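Local coordinates for protein lysine-sensitive aspartokinase 3 (Escherichia coli, PDB 2J0W) that catalyses the ATP-dependent phosphorylation of L-aspartate to 4-phospho-L-aspartate, the first step toward lysine, and is feedback-inhibited by lysine, at residues Y227-D230 against A236-R239; F245-E250 against N291-P296; A252-K257 against L386-L391; L302-N307 against Q438-L443; E405-L410 against H425-L430. All coordinates share one frame; numbering follows the deposited sequence.

Contact 1 lies at edge strand 226-227 of the nine-stranded kinase sheet, contact 2 between helix 245-253 and the connection after strand 287-290; contacts 3, 4 and 5 reach the curled antiparallel sheet of the ACT region. Along the chain contact 1 closes before the others open, while contacts 2 and 3 start from one helix, 245-253, and their segments alternate. The centres of contacts 3 and 4 are 8 Å apart, through neighbouring strands 386-393 and 299-313; those of contacts 4 and 5 are 10 Å apart. Contacts 1 and 3 both touch ADP. Contact 1 meets contact 4 directly, Thr228 O with Leu302 N and Thr229 OG1 with Leu302 O, bonding the nucleotide loop to strand 299-313.

Contact 1. Residues Y227-D230 against A236-R239; sequences YTTD and AAKR. With ADP (adenosine-5'-diphosphate), chain D.
Arg239 lies across one face of the Tyr227 ring, its CB 4.0 Å from the ring centroid and only 14° off the normal, a CH-pi contact made by the aliphatic root of the side chain. The guanidinium leads away from the ring to bond the carbonyl of Gly285. At the ring's edge, near its plane, Ala237 O comes within 3.4 Å of Tyr227 CD2, and Ala237, small enough for this spot, sets its CB beside the same ring carbon. Tyr227 and Arg239 form an antiparallel, non-hydrogen-bonded pair at an edge strand, 226-227, of the amino acid kinase sheet. Beyond it Thr228 N donates to Lys238 O (2.8 Å). With chi1 at 58°, Thr228 OG1 sits between its own N and carbonyl carbon, where it can accept from Lys238 N at 3.3 Å while also bonding His444. Replacing Tyr227 by alanine would probably uncover the Arg239 methylenes and open a gap beside Ala237. The backbone of Tyr227 reads the adenine: its N donates to ADP N1 (2.8 Å) and its O accepts from ADP N6 (3.2 Å).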
# COMPACT_ATOMS: atom_id res chain seq x y z
N TYR A 227 7.75 27.65 -3.34
CA TYR A 227 6.35 28.06 -3.38
C TYR A 227 5.38 26.96 -3.00
O TYR A 227 5.78 25.83 -2.77
CB TYR A 227 6.00 28.58 -4.77
CG TYR A 227 6.60 29.93 -5.07
CD1 TYR A 227 7.94 30.18 -4.82
CD2 TYR A 227 5.82 30.97 -5.58
CE1 TYR A 227 8.50 31.42 -5.06
CE2 TYR A 227 6.37 32.22 -5.83
CZ TYR A 227 7.72 32.43 -5.56
OH TYR A 227 8.28 33.66 -5.79
N THR A 228 4.10 27.30 -2.95
CA THR A 228 3.07 26.33 -2.60
C THR A 228 2.81 25.36 -3.76
O THR A 228 1.92 24.52 -3.70
CB THR A 228 1.74 27.02 -2.24
OG1 THR A 228 1.31 27.83 -3.34
CG2 THR A 228 1.93 27.88 -0.99
N THR A 229 3.59 25.51 -4.82
CA THR A 229 3.49 24.64 -5.97
C THR A 229 4.28 25.28 -7.10
O THR A 229 4.56 26.47 -7.07
CB THR A 229 2.03 24.42 -6.40
OG1 THR A 229 1.94 23.24 -7.20
CG2 THR A 229 1.54 25.59 -7.20
N ASP A 230 4.65 24.48 -8.10
CA ASP A 230 5.42 24.97 -9.22
C ASP A 230 4.78 26.24 -9.80
O ASP A 230 3.65 26.21 -10.31
CB ASP A 230 5.51 23.89 -10.30
CG ASP A 230 6.58 24.18 -11.34
OD1 ASP A 230 6.66 25.33 -11.82
OD2 ASP A 230 7.35 23.26 -11.69
N ALA A 236 -0.70 31.92 -9.61
CA ALA A 236 -1.08 32.43 -8.31
C ALA A 236 -0.40 31.71 -7.16
O ALA A 236 -0.84 31.81 -6.02
CB ALA A 236 -2.58 32.33 -8.15
N ALA A 237 0.68 30.99 -7.46
CA ALA A 237 1.40 30.27 -6.43
C ALA A 237 2.00 31.24 -5.44
O ALA A 237 2.62 32.22 -5.83
CB ALA A 237 2.50 29.45 -7.04
N LYS A 238 1.80 30.96 -4.16
CA LYS A 238 2.31 31.81 -3.09
C LYS A 238 3.68 31.32 -2.61
O LYS A 238 3.92 30.11 -2.56
CB LYS A 238 1.36 31.82 -1.87
CG LYS A 238 -0.16 31.76 -2.15
CD LYS A 238 -0.68 32.99 -2.91
CE LYS A 238 -2.19 32.90 -3.16
NZ LYS A 238 -2.66 34.00 -4.07
N ARG A 239 4.58 32.24 -2.27
CA ARG A 239 5.89 31.84 -1.75
C ARG A 239 5.73 31.37 -0.31
O ARG A 239 4.80 31.79 0.37
CB ARG A 239 6.90 33.00 -1.75
CG ARG A 239 8.26 32.56 -1.22
CD ARG A 239 8.77 33.40 -0.07
NE ARG A 239 9.65 34.45 -0.56
CZ ARG A 239 9.22 35.58 -1.12
NH1 ARG A 239 7.92 35.82 -1.24
NH2 ARG A 239 10.10 36.44 -1.60
PB ADP D . 18.44 24.97 -10.68
O1B ADP D . 18.61 26.24 -9.94
O2B ADP D . 19.39 24.85 -11.84
O3B ADP D . 18.57 23.74 -9.73
PA ADP D . 15.87 23.92 -11.58
O1A ADP D . 15.21 24.17 -12.88
O2A ADP D . 16.50 22.58 -11.40
O3A ADP D . 16.97 25.02 -11.30
O5' ADP D . 14.67 24.20 -10.54
C5' ADP D . 14.00 25.46 -10.22
C4' ADP D . 12.56 25.32 -10.68
O4' ADP D . 11.77 24.25 -10.10
C3' ADP D . 11.64 26.51 -10.54
O3' ADP D . 12.15 27.45 -11.51
C2' ADP D . 10.31 25.87 -10.86
O2' ADP D . 10.10 25.78 -12.25
C1' ADP D . 10.39 24.52 -10.25
N9 ADP D . 9.52 24.29 -9.00
C8 ADP D . 8.72 23.21 -8.90
N7 ADP D . 8.02 23.12 -7.78
C5 ADP D . 8.41 24.21 -7.10
C6 ADP D . 8.00 24.68 -5.80
N6 ADP D . 7.15 24.07 -5.04
N1 ADP D . 8.61 25.88 -5.39
C2 ADP D . 9.53 26.57 -6.18
N3 ADP D . 9.92 26.13 -7.42
C4 ADP D . 9.34 24.97 -7.82

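Contact 2. Residues F245-E250 against N291-P296; sequences FAEAAE and NKTENP
One face of the Phe245 ring carries the backbone of Asn291, whose N stands 3.7 Å above the ring plane, offset toward the rim near CE2. Asn291 CA is equally close to Phe245 CD2, at 3.7 Å, and the Asn291 amide reaches the same side of the ring only loosely through ND2. This is the first turn of helix 245-253, from the amino acid kinase part, set against the connection that leaves strand 287-290 for strand 299-313 of the ACT sheet. Ala267 and Val268 of helix 264-270 also touch the ring; a large apolar residue suits this buried place, while Asn291 can face solvent. An alanine in place of Phe245 would probably leave a gap between helix 264-270 and the Asn291 backbone, which would lose the ring face it lies on. Two residues further on, Glu247 is straight at chi2 (173°), which carries its carboxylate out to the connection. A carboxylate suits this spot because both oxygens are used: OE2 forms a salt bridge with Arg300 and OE1 accepts from Ala244 N. Toward Thr293 there is mere proximity, Glu247 OE1 lying 3.8 Å from Thr293 OG1.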
# COMPACT_ATOMS: atom_id res chain seq x y z
N PHE A 245 12.14 20.44 7.44
CA PHE A 245 12.73 19.31 6.72
C PHE A 245 11.78 18.28 6.11
O PHE A 245 11.67 18.19 4.89
CB PHE A 245 13.73 18.60 7.63
CG PHE A 245 14.99 19.38 7.86
CD1 PHE A 245 15.53 20.16 6.83
CD2 PHE A 245 15.67 19.30 9.07
CE1 PHE A 245 16.71 20.84 7.01
CE2 PHE A 245 16.87 19.98 9.26
CZ PHE A 245 17.39 20.75 8.23
N ALA A 246 11.09 17.51 6.95
CA ALA A 246 10.21 16.48 6.42
C ALA A 246 9.16 17.07 5.49
O ALA A 246 8.83 16.45 4.47
CB ALA A 246 9.55 15.71 7.55
N GLU A 247 8.64 18.24 5.81
CA GLU A 247 7.65 18.83 4.92
C GLU A 247 8.19 18.94 3.52
O GLU A 247 7.66 18.38 2.58
CB GLU A 247 7.26 20.24 5.39
CG GLU A 247 6.18 20.28 6.43
CD GLU A 247 5.98 21.67 6.95
OE1 GLU A 247 6.76 22.09 7.83
OE2 GLU A 247 5.05 22.35 6.47
N ALA A 248 9.28 19.69 3.41
CA ALA A 248 9.96 19.93 2.14
C ALA A 248 10.54 18.66 1.55
O ALA A 248 10.46 18.43 0.34
CB ALA A 248 11.06 20.94 2.36
N ALA A 249 11.14 17.85 2.42
CA ALA A 249 11.74 16.59 2.03
C ALA A 249 10.73 15.86 1.16
O ALA A 249 11.07 15.36 0.09
CB ALA A 249 12.06 15.77 3.25
N GLU A 250 9.49 15.83 1.63
CA GLU A 250 8.42 15.16 0.91
C GLU A 250 7.97 15.93 -0.32
O GLU A 250 7.48 15.34 -1.29
CB GLU A 250 7.24 14.88 1.85
CG GLU A 250 7.39 13.57 2.64
CD GLU A 250 6.13 13.16 3.40
OE1 GLU A 250 5.01 13.41 2.89
OE2 GLU A 250 6.26 12.58 4.51
N ASN A 291 14.92 22.69 10.91
CA ASN A 291 14.44 21.60 11.73
C ASN A 291 12.92 21.62 11.96
O ASN A 291 12.23 20.70 11.51
CB ASN A 291 15.16 21.61 13.08
CG ASN A 291 15.14 20.26 13.75
OD1 ASN A 291 15.69 20.09 14.84
ND2 ASN A 291 14.50 19.29 13.10
N LYS A 292 12.41 22.64 12.64
CA LYS A 292 10.98 22.73 12.91
C LYS A 292 10.43 24.17 12.88
O LYS A 292 11.14 25.11 13.22
CB LYS A 292 10.65 22.05 14.25
CG LYS A 292 10.58 20.52 14.13
CD LYS A 292 10.59 19.79 15.49
CE LYS A 292 12.01 19.52 16.00
NZ LYS A 292 12.80 20.74 16.35
N THR A 293 9.18 24.30 12.47
CA THR A 293 8.53 25.61 12.33
C THR A 293 7.72 26.16 13.50
O THR A 293 7.80 25.65 14.63
CB THR A 293 7.60 25.64 11.09
OG1 THR A 293 7.05 24.33 10.88
CG2 THR A 293 8.36 26.09 9.85
N GLU A 294 6.95 27.20 13.20
CA GLU A 294 6.10 27.87 14.18
C GLU A 294 4.85 27.04 14.41
O GLU A 294 4.83 26.12 15.23
CB GLU A 294 5.73 29.26 13.67
CG GLU A 294 5.05 30.16 14.70
CD GLU A 294 5.98 30.58 15.83
OE1 GLU A 294 7.14 30.12 15.87
OE2 GLU A 294 5.55 31.39 16.69
N ASN A 295 3.79 27.38 13.69
CA ASN A 295 2.53 26.66 13.79
C ASN A 295 2.21 26.26 12.37
O ASN A 295 1.42 26.91 11.68
CB ASN A 295 1.43 27.56 14.36
CG ASN A 295 1.74 28.06 15.76
OD1 ASN A 295 2.09 27.28 16.65
ND2 ASN A 295 1.62 29.36 15.96
N PRO A 296 2.84 25.18 11.90
CA PRO A 296 2.73 24.58 10.56
C PRO A 296 1.30 24.42 10.06
O PRO A 296 0.46 23.83 10.73
CB PRO A 296 3.42 23.23 10.74
CG PRO A 296 4.48 23.54 11.73
CD PRO A 296 3.75 24.38 12.74

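Contact 3. Residues A252-K257 against L386-L391; sequences ATFGAK and LALVAL. With ADP (adenosine-5'-diphosphate), chain D.
Phe254 meets the strand at two points: its CB lies 3.6 Å from the CB of Ala390, and its CD2 3.6 Å from CD2 of Leu388. Both are apolar; Ala390 CB also lies beside ring atoms CG and CD1, and the Leu388 methyl meets the ring at a slant. Alanine suits position 390 because its lone methyl lets the phenylalanine root come close to the strand. Leu388 extends further: with CG anti to the backbone N (chi1 173°), its CD2 branch is carried out to the ring. Behind the ring, CG2 of Thr253 stands 4.2 Å above one face, toward the rim. Phe254 is the first residue to leave the helix, and the next, Gly255, has a phi of 136°, a backbone at which a CB would jam against the preceding carbonyl. The inverse gamma turn centred on Ala256 then brings Lys257 to the nucleotide, where NZ bonds O1A of ADP at 2.9 Å and, weakly, O2A. Beside Phe254 lie Asp340 and, from the second subunit, Ser345, positions that bind the inhibitor lysine in another structure of the enzyme. The contact thus sets helix 245-253 against strand 386-393, between strands 299-313 and 426-432 of the ACT sheet.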
# COMPACT_ATOMS: atom_id res chain seq x y z
N ALA A 252 10.00 17.69 -2.29
CA ALA A 252 10.98 17.38 -3.31
C ALA A 252 10.70 15.98 -3.84
O ALA A 252 10.56 15.78 -5.05
CB ALA A 252 12.39 17.45 -2.73
N THR A 253 10.57 15.03 -2.93
CA THR A 253 10.33 13.65 -3.29
C THR A 253 9.15 13.45 -4.22
O THR A 253 9.19 12.59 -5.10
CB THR A 253 10.13 12.78 -2.05
OG1 THR A 253 11.30 12.86 -1.22
CG2 THR A 253 9.92 11.32 -2.45
N PHE A 254 8.11 14.25 -4.05
CA PHE A 254 6.93 14.09 -4.89
C PHE A 254 6.81 15.04 -6.07
O PHE A 254 5.76 15.10 -6.71
CB PHE A 254 5.67 14.16 -4.04
CG PHE A 254 5.58 13.05 -3.02
CD1 PHE A 254 5.36 13.33 -1.68
CD2 PHE A 254 5.76 11.73 -3.40
CE1 PHE A 254 5.33 12.31 -0.73
CE2 PHE A 254 5.73 10.70 -2.46
CZ PHE A 254 5.51 10.99 -1.12
N GLY A 255 7.88 15.77 -6.38
CA GLY A 255 7.79 16.65 -7.53
C GLY A 255 8.33 18.05 -7.41
O GLY A 255 8.38 18.76 -8.42
N ALA A 256 8.75 18.47 -6.21
CA ALA A 256 9.28 19.81 -6.02
C ALA A 256 10.70 19.93 -6.59
O ALA A 256 11.69 20.03 -5.85
CB ALA A 256 9.27 20.17 -4.55
N LYS A 257 10.78 19.94 -7.92
CA LYS A 257 12.04 20.02 -8.66
C LYS A 257 13.10 20.97 -8.06
O LYS A 257 14.29 20.67 -8.09
CB LYS A 257 11.73 20.41 -10.12
CG LYS A 257 12.91 20.43 -11.08
CD LYS A 257 12.41 20.78 -12.48
CE LYS A 257 13.45 20.49 -13.57
NZ LYS A 257 14.63 21.37 -13.51
N LEU A 386 0.89 8.48 -16.57
CA LEU A 386 0.12 8.83 -15.39
C LEU A 386 0.96 9.82 -14.59
O LEU A 386 2.19 9.75 -14.61
CB LEU A 386 -0.14 7.57 -14.55
CG LEU A 386 -1.18 6.57 -15.06
CD1 LEU A 386 -1.02 5.24 -14.35
CD2 LEU A 386 -2.58 7.13 -14.84
N ALA A 387 0.30 10.74 -13.89
CA ALA A 387 0.98 11.76 -13.10
C ALA A 387 0.57 11.73 -11.63
O ALA A 387 -0.62 11.60 -11.31
CB ALA A 387 0.70 13.14 -13.69
N LEU A 388 1.54 11.84 -10.73
CA LEU A 388 1.26 11.81 -9.29
C LEU A 388 1.02 13.21 -8.73
O LEU A 388 1.77 14.14 -9.04
CB LEU A 388 2.42 11.20 -8.51
CG LEU A 388 2.26 11.31 -6.98
CD1 LEU A 388 1.33 10.23 -6.51
CD2 LEU A 388 3.59 11.18 -6.28
N VAL A 389 -0.01 13.34 -7.90
CA VAL A 389 -0.31 14.61 -7.26
C VAL A 389 -0.24 14.39 -5.74
O VAL A 389 -0.90 13.51 -5.20
CB VAL A 389 -1.71 15.16 -7.64
CG1 VAL A 389 -2.04 16.38 -6.80
CG2 VAL A 389 -1.72 15.57 -9.10
N ALA A 390 0.58 15.19 -5.08
CA ALA A 390 0.76 15.07 -3.64
C ALA A 390 0.38 16.33 -2.88
O ALA A 390 0.66 17.43 -3.33
CB ALA A 390 2.20 14.72 -3.35
N LEU A 391 -0.25 16.16 -1.72
CA LEU A 391 -0.60 17.29 -0.88
C LEU A 391 0.23 17.18 0.38
O LEU A 391 0.16 16.19 1.09
CB LEU A 391 -2.07 17.26 -0.47
CG LEU A 391 -2.33 18.20 0.72
CD1 LEU A 391 -2.13 19.65 0.29
CD2 LEU A 391 -3.73 18.00 1.26
PB ADP D . 18.44 24.97 -10.68
O1B ADP D . 18.61 26.24 -9.94
O2B ADP D . 19.39 24.85 -11.84
O3B ADP D . 18.57 23.74 -9.73
PA ADP D . 15.87 23.92 -11.58
O1A ADP D . 15.21 24.17 -12.88
O2A ADP D . 16.50 22.58 -11.40
O3A ADP D . 16.97 25.02 -11.30
O5' ADP D . 14.67 24.20 -10.54
C5' ADP D . 14.00 25.46 -10.22
C4' ADP D . 12.56 25.32 -10.68
O4' ADP D . 11.77 24.25 -10.10
C3' ADP D . 11.64 26.51 -10.54
O3' ADP D . 12.15 27.45 -11.51
C2' ADP D . 10.31 25.87 -10.86
O2' ADP D . 10.10 25.78 -12.25
C1' ADP D . 10.39 24.52 -10.25
N9 ADP D . 9.52 24.29 -9.00
C8 ADP D . 8.72 23.21 -8.90
N7 ADP D . 8.02 23.12 -7.78
C5 ADP D . 8.41 24.21 -7.10
C6 ADP D . 8.00 24.68 -5.80
N6 ADP D . 7.15 24.07 -5.04
N1 ADP D . 8.61 25.88 -5.39
C2 ADP D . 9.53 26.57 -6.18
N3 ADP D . 9.92 26.13 -7.42
C4 ADP D . 9.34 24.97 -7.82

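Contact 4. Residues L302-N307 against Q438-L443; sequences LALRRN and QVVQKL
Leu302 reaches from strand 302-306 toward Leu443 and Val440 on helix 438-443. Its CB points at the helix, and a chi1 of -58° sets CG anti to the carbonyl carbon, from where the two methyls part. CD1 goes furthest in: it lies 3.4 Å from CB of Leu443, a tight apolar contact, and 3.6 Å from the carbonyl oxygen of Val440, so that this methyl rests on the helix backbone as well as on a side chain. CD2 takes the other branch and, within the sheet, also packs on Leu391. Leucine suits the place because a forked end can fill the corner between helix and strand in both directions, and His444 and Phe448 touch it too. Leu443 crosses at a slant, its CD1 4.0 Å from both CD1 and CD2 of Leu302.

Two residues along the strand Leu304 again faces the helix, CD1 meeting CG2 of Val440 more loosely at 4.3 Å. The beta-branched Val440, compact and stiff, thus meets Leu302 through its carbonyl and Leu304 through CG2, and Thr229 also packs on it. Ala303 and Arg305 turn to the other face of the strand, where Arg305 forms a salt bridge with Asp340, a residue that binds the inhibitor lysine in another structure of this enzyme. Strand and helix run antiparallel, their axes 175° apart in direction and 9.5 Å at closest approach, the helix-on-sheet layer of an ACT fold, in which helices cover one face of an antiparallel sheet.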
# COMPACT_ATOMS: atom_id res chain seq x y z
N LEU A 302 1.25 21.70 -2.93
CA LEU A 302 0.93 20.59 -3.81
C LEU A 302 2.17 20.35 -4.66
O LEU A 302 2.87 21.29 -5.02
CB LEU A 302 -0.25 20.96 -4.72
CG LEU A 302 -1.54 21.35 -4.00
CD1 LEU A 302 -2.54 21.87 -5.01
CD2 LEU A 302 -2.10 20.15 -3.24
N ALA A 303 2.44 19.09 -4.96
CA ALA A 303 3.60 18.71 -5.76
C ALA A 303 3.15 17.76 -6.86
O ALA A 303 2.32 16.88 -6.64
CB ALA A 303 4.65 18.04 -4.89
N LEU A 304 3.71 17.95 -8.05
CA LEU A 304 3.38 17.13 -9.21
C LEU A 304 4.59 16.33 -9.66
O LEU A 304 5.69 16.86 -9.76
CB LEU A 304 2.90 18.03 -10.34
CG LEU A 304 2.66 17.42 -11.72
CD1 LEU A 304 1.38 16.57 -11.72
CD2 LEU A 304 2.54 18.56 -12.73
N ARG A 305 4.39 15.04 -9.92
CA ARG A 305 5.47 14.17 -10.40
C ARG A 305 4.92 13.49 -11.66
O ARG A 305 4.03 12.64 -11.60
CB ARG A 305 5.84 13.12 -9.35
CG ARG A 305 7.28 12.65 -9.46
CD ARG A 305 7.73 11.89 -8.21
NE ARG A 305 7.16 10.55 -8.12
CZ ARG A 305 7.32 9.75 -7.07
NH1 ARG A 305 8.03 10.17 -6.03
NH2 ARG A 305 6.77 8.55 -7.05
N ARG A 306 5.45 13.91 -12.80
CA ARG A 306 5.01 13.41 -14.10
C ARG A 306 5.63 12.12 -14.60
O ARG A 306 6.68 11.69 -14.13
CB ARG A 306 5.26 14.48 -15.16
CG ARG A 306 4.35 15.66 -15.07
CD ARG A 306 3.92 16.04 -16.46
NE ARG A 306 2.67 16.78 -16.47
CZ ARG A 306 1.61 16.43 -17.18
NH1 ARG A 306 1.66 15.34 -17.95
NH2 ARG A 306 0.52 17.17 -17.15
N ASN A 307 4.96 11.54 -15.60
CA ASN A 307 5.41 10.30 -16.23
C ASN A 307 5.60 9.17 -15.25
O ASN A 307 6.63 8.49 -15.24
CB ASN A 307 6.69 10.54 -17.00
CG ASN A 307 6.62 11.77 -17.86
OD1 ASN A 307 5.64 11.97 -18.58
ND2 ASN A 307 7.65 12.62 -17.78
N GLN A 438 -4.33 20.89 -14.73
CA GLN A 438 -5.64 21.46 -14.42
C GLN A 438 -6.07 21.05 -13.00
O GLN A 438 -6.75 21.81 -12.29
CB GLN A 438 -6.70 21.01 -15.44
CG GLN A 438 -8.01 21.77 -15.29
CD GLN A 438 -9.15 21.18 -16.11
OE1 GLN A 438 -10.28 21.66 -16.05
NE2 GLN A 438 -8.86 20.14 -16.88
N VAL A 439 -5.67 19.85 -12.58
CA VAL A 439 -5.98 19.37 -11.24
C VAL A 439 -5.19 20.20 -10.23
O VAL A 439 -5.75 20.72 -9.27
CB VAL A 439 -5.61 17.88 -11.10
CG1 VAL A 439 -5.72 17.44 -9.64
CG2 VAL A 439 -6.52 17.03 -11.96
N VAL A 440 -3.89 20.33 -10.45
CA VAL A 440 -3.04 21.10 -9.55
C VAL A 440 -3.59 22.50 -9.34
O VAL A 440 -3.55 23.06 -8.24
CB VAL A 440 -1.62 21.21 -10.11
CG1 VAL A 440 -0.76 22.05 -9.19
CG2 VAL A 440 -1.05 19.83 -10.27
N GLN A 441 -4.12 23.06 -10.42
CA GLN A 441 -4.69 24.39 -10.39
C GLN A 441 -5.99 24.36 -9.59
O GLN A 441 -6.14 25.11 -8.62
CB GLN A 441 -4.95 24.87 -11.82
CG GLN A 441 -3.67 25.20 -12.60
CD GLN A 441 -3.84 25.02 -14.10
OE1 GLN A 441 -2.94 25.36 -14.87
NE2 GLN A 441 -4.98 24.49 -14.52
N LYS A 442 -6.91 23.49 -9.97
CA LYS A 442 -8.16 23.42 -9.25
C LYS A 442 -7.97 23.29 -7.75
O LYS A 442 -8.62 24.01 -6.99
CB LYS A 442 -9.02 22.26 -9.77
CG LYS A 442 -9.68 22.56 -11.11
CD LYS A 442 -10.57 23.80 -11.03
CE LYS A 442 -11.20 24.12 -12.38
NZ LYS A 442 -11.89 22.93 -12.97
N LEU A 443 -7.09 22.39 -7.31
CA LEU A 443 -6.83 22.20 -5.88
C LEU A 443 -6.31 23.46 -5.22
O LEU A 443 -6.93 24.02 -4.32
CB LEU A 443 -5.81 21.09 -5.66
CG LEU A 443 -6.16 19.66 -6.03
CD1 LEU A 443 -4.96 18.80 -5.69
CD2 LEU A 443 -7.38 19.18 -5.27

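Contact 5. Residues E405-L410 against H425-L430; sequences EVFGVL and HNLCFL
On the strand that offers Leu427 and Phe429 to helix 405-407, the ND2 of Asn426 is gripped twice, by OE1 of Glu250 and by OG of Ser345 of the second subunit. An amide suits this buried place, since it can donate to a carboxylate and to a hydroxyl at once. Leu427 and Phe429, the alternate residues, point the other way, into an apolar layer against Val406, Phe407 and Leu410. The two phenylalanines lie obliquely to each other, ring centroids 5.5 Å apart and planes at 47°. Val406 runs alongside Phe429, pointing the other way, and CG1 of the valine comes within 3.9 Å of Phe429 CE2. The same methyl stands over one face of the Phe407 ring, toward its rim, so one methyl of the valine serves both aromatics.

This is the ACT pattern of a helix laid on an antiparallel sheet, with strand 426-432 paired to strands 386-393 and 417-420. Leu410, three residues after Phe407, approaches Phe429 from the helix side and sets CD1 3.7 Å from Phe429 CZ; Val439 of helix 436-448 touches Leu410 too. With chi1 of Phe429 at 61°, CG is flanked by both backbone branches, and the ring stands up toward the helix. Further toward the start of the strand, Phe407 reaches over to Leu427, CZ meeting CD2 at 4.1 Å, while Ile415 and Ile418 pack around Phe407 and Gly403 of the second subunit touches it.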
# COMPACT_ATOMS: atom_id res chain seq x y z
N GLU A 405 -12.18 18.05 1.10
CA GLU A 405 -11.37 19.19 0.71
C GLU A 405 -10.54 18.95 -0.55
O GLU A 405 -10.42 19.84 -1.39
CB GLU A 405 -10.45 19.57 1.88
CG GLU A 405 -10.01 21.02 1.86
CD GLU A 405 -11.19 21.97 1.82
OE1 GLU A 405 -11.87 22.04 0.77
OE2 GLU A 405 -11.44 22.66 2.84
N VAL A 406 -9.99 17.74 -0.68
CA VAL A 406 -9.16 17.39 -1.83
C VAL A 406 -9.92 16.92 -3.06
O VAL A 406 -9.61 17.32 -4.18
CB VAL A 406 -8.14 16.28 -1.48
CG1 VAL A 406 -7.56 15.68 -2.76
CG2 VAL A 406 -7.01 16.83 -0.62
N PHE A 407 -10.92 16.06 -2.85
CA PHE A 407 -11.66 15.50 -3.97
C PHE A 407 -12.98 16.20 -4.31
O PHE A 407 -13.75 15.70 -5.12
CB PHE A 407 -11.90 14.01 -3.71
CG PHE A 407 -10.64 13.25 -3.37
CD1 PHE A 407 -10.13 13.25 -2.08
CD2 PHE A 407 -9.95 12.58 -4.36
CE1 PHE A 407 -8.94 12.60 -1.78
CE2 PHE A 407 -8.76 11.92 -4.07
CZ PHE A 407 -8.25 11.93 -2.79
N GLY A 408 -13.22 17.35 -3.70
CA GLY A 408 -14.44 18.09 -3.97
C GLY A 408 -14.41 18.76 -5.33
O GLY A 408 -15.45 18.97 -5.97
N VAL A 409 -13.20 19.07 -5.79
CA VAL A 409 -12.99 19.75 -7.06
C VAL A 409 -12.67 18.82 -8.23
O VAL A 409 -12.82 19.20 -9.40
CB VAL A 409 -11.83 20.73 -6.95
CG1 VAL A 409 -11.88 21.72 -8.10
CG2 VAL A 409 -11.87 21.43 -5.61
N LEU A 410 -12.24 17.60 -7.92
CA LEU A 410 -11.84 16.63 -8.92
C LEU A 410 -12.94 15.75 -9.49
O LEU A 410 -12.65 14.73 -10.13
CB LEU A 410 -10.74 15.76 -8.33
CG LEU A 410 -9.77 16.63 -7.52
CD1 LEU A 410 -8.73 15.79 -6.82
CD2 LEU A 410 -9.12 17.63 -8.46
N HIS A 425 2.04 13.63 6.84
CA HIS A 425 2.46 14.81 6.08
C HIS A 425 1.92 14.86 4.66
O HIS A 425 1.83 15.94 4.09
CB HIS A 425 3.98 14.91 6.01
CG HIS A 425 4.62 15.43 7.26
ND1 HIS A 425 4.46 16.73 7.69
CD2 HIS A 425 5.47 14.84 8.14
CE1 HIS A 425 5.19 16.92 8.78
NE2 HIS A 425 5.81 15.79 9.07
N ASN A 426 1.54 13.72 4.09
CA ASN A 426 1.07 13.75 2.71
C ASN A 426 -0.08 12.83 2.32
O ASN A 426 -0.37 11.83 2.98
CB ASN A 426 2.22 13.44 1.77
CG ASN A 426 2.42 11.95 1.60
OD1 ASN A 426 1.53 11.25 1.08
ND2 ASN A 426 3.57 11.45 2.04
N LEU A 427 -0.68 13.18 1.19
CA LEU A 427 -1.77 12.42 0.59
C LEU A 427 -1.54 12.50 -0.91
O LEU A 427 -1.65 13.58 -1.50
CB LEU A 427 -3.12 13.04 0.94
CG LEU A 427 -4.33 12.27 0.42
CD1 LEU A 427 -5.53 12.65 1.26
CD2 LEU A 427 -4.58 12.55 -1.06
N CYS A 428 -1.21 11.38 -1.54
CA CYS A 428 -0.96 11.40 -2.97
C CYS A 428 -1.98 10.62 -3.76
O CYS A 428 -2.74 9.83 -3.22
CB CYS A 428 0.41 10.82 -3.27
SG CYS A 428 1.65 11.35 -2.12
N PHE A 429 -1.98 10.86 -5.06
CA PHE A 429 -2.87 10.15 -5.95
C PHE A 429 -2.48 10.36 -7.40
O PHE A 429 -1.80 11.33 -7.75
CB PHE A 429 -4.32 10.56 -5.69
CG PHE A 429 -4.60 12.00 -5.91
CD1 PHE A 429 -5.13 12.44 -7.12
CD2 PHE A 429 -4.40 12.93 -4.90
CE1 PHE A 429 -5.45 13.79 -7.32
CE2 PHE A 429 -4.71 14.28 -5.08
CZ PHE A 429 -5.24 14.71 -6.29
N LEU A 430 -2.89 9.43 -8.25
CA LEU A 430 -2.59 9.50 -9.66
C LEU A 430 -3.79 10.00 -10.44
O LEU A 430 -4.93 9.93 -9.98
CB LEU A 430 -2.18 8.11 -10.20
CG LEU A 430 -0.96 7.44 -9.54
CD1 LEU A 430 -0.59 6.17 -10.31
CD2 LEU A 430 0.23 8.41 -9.52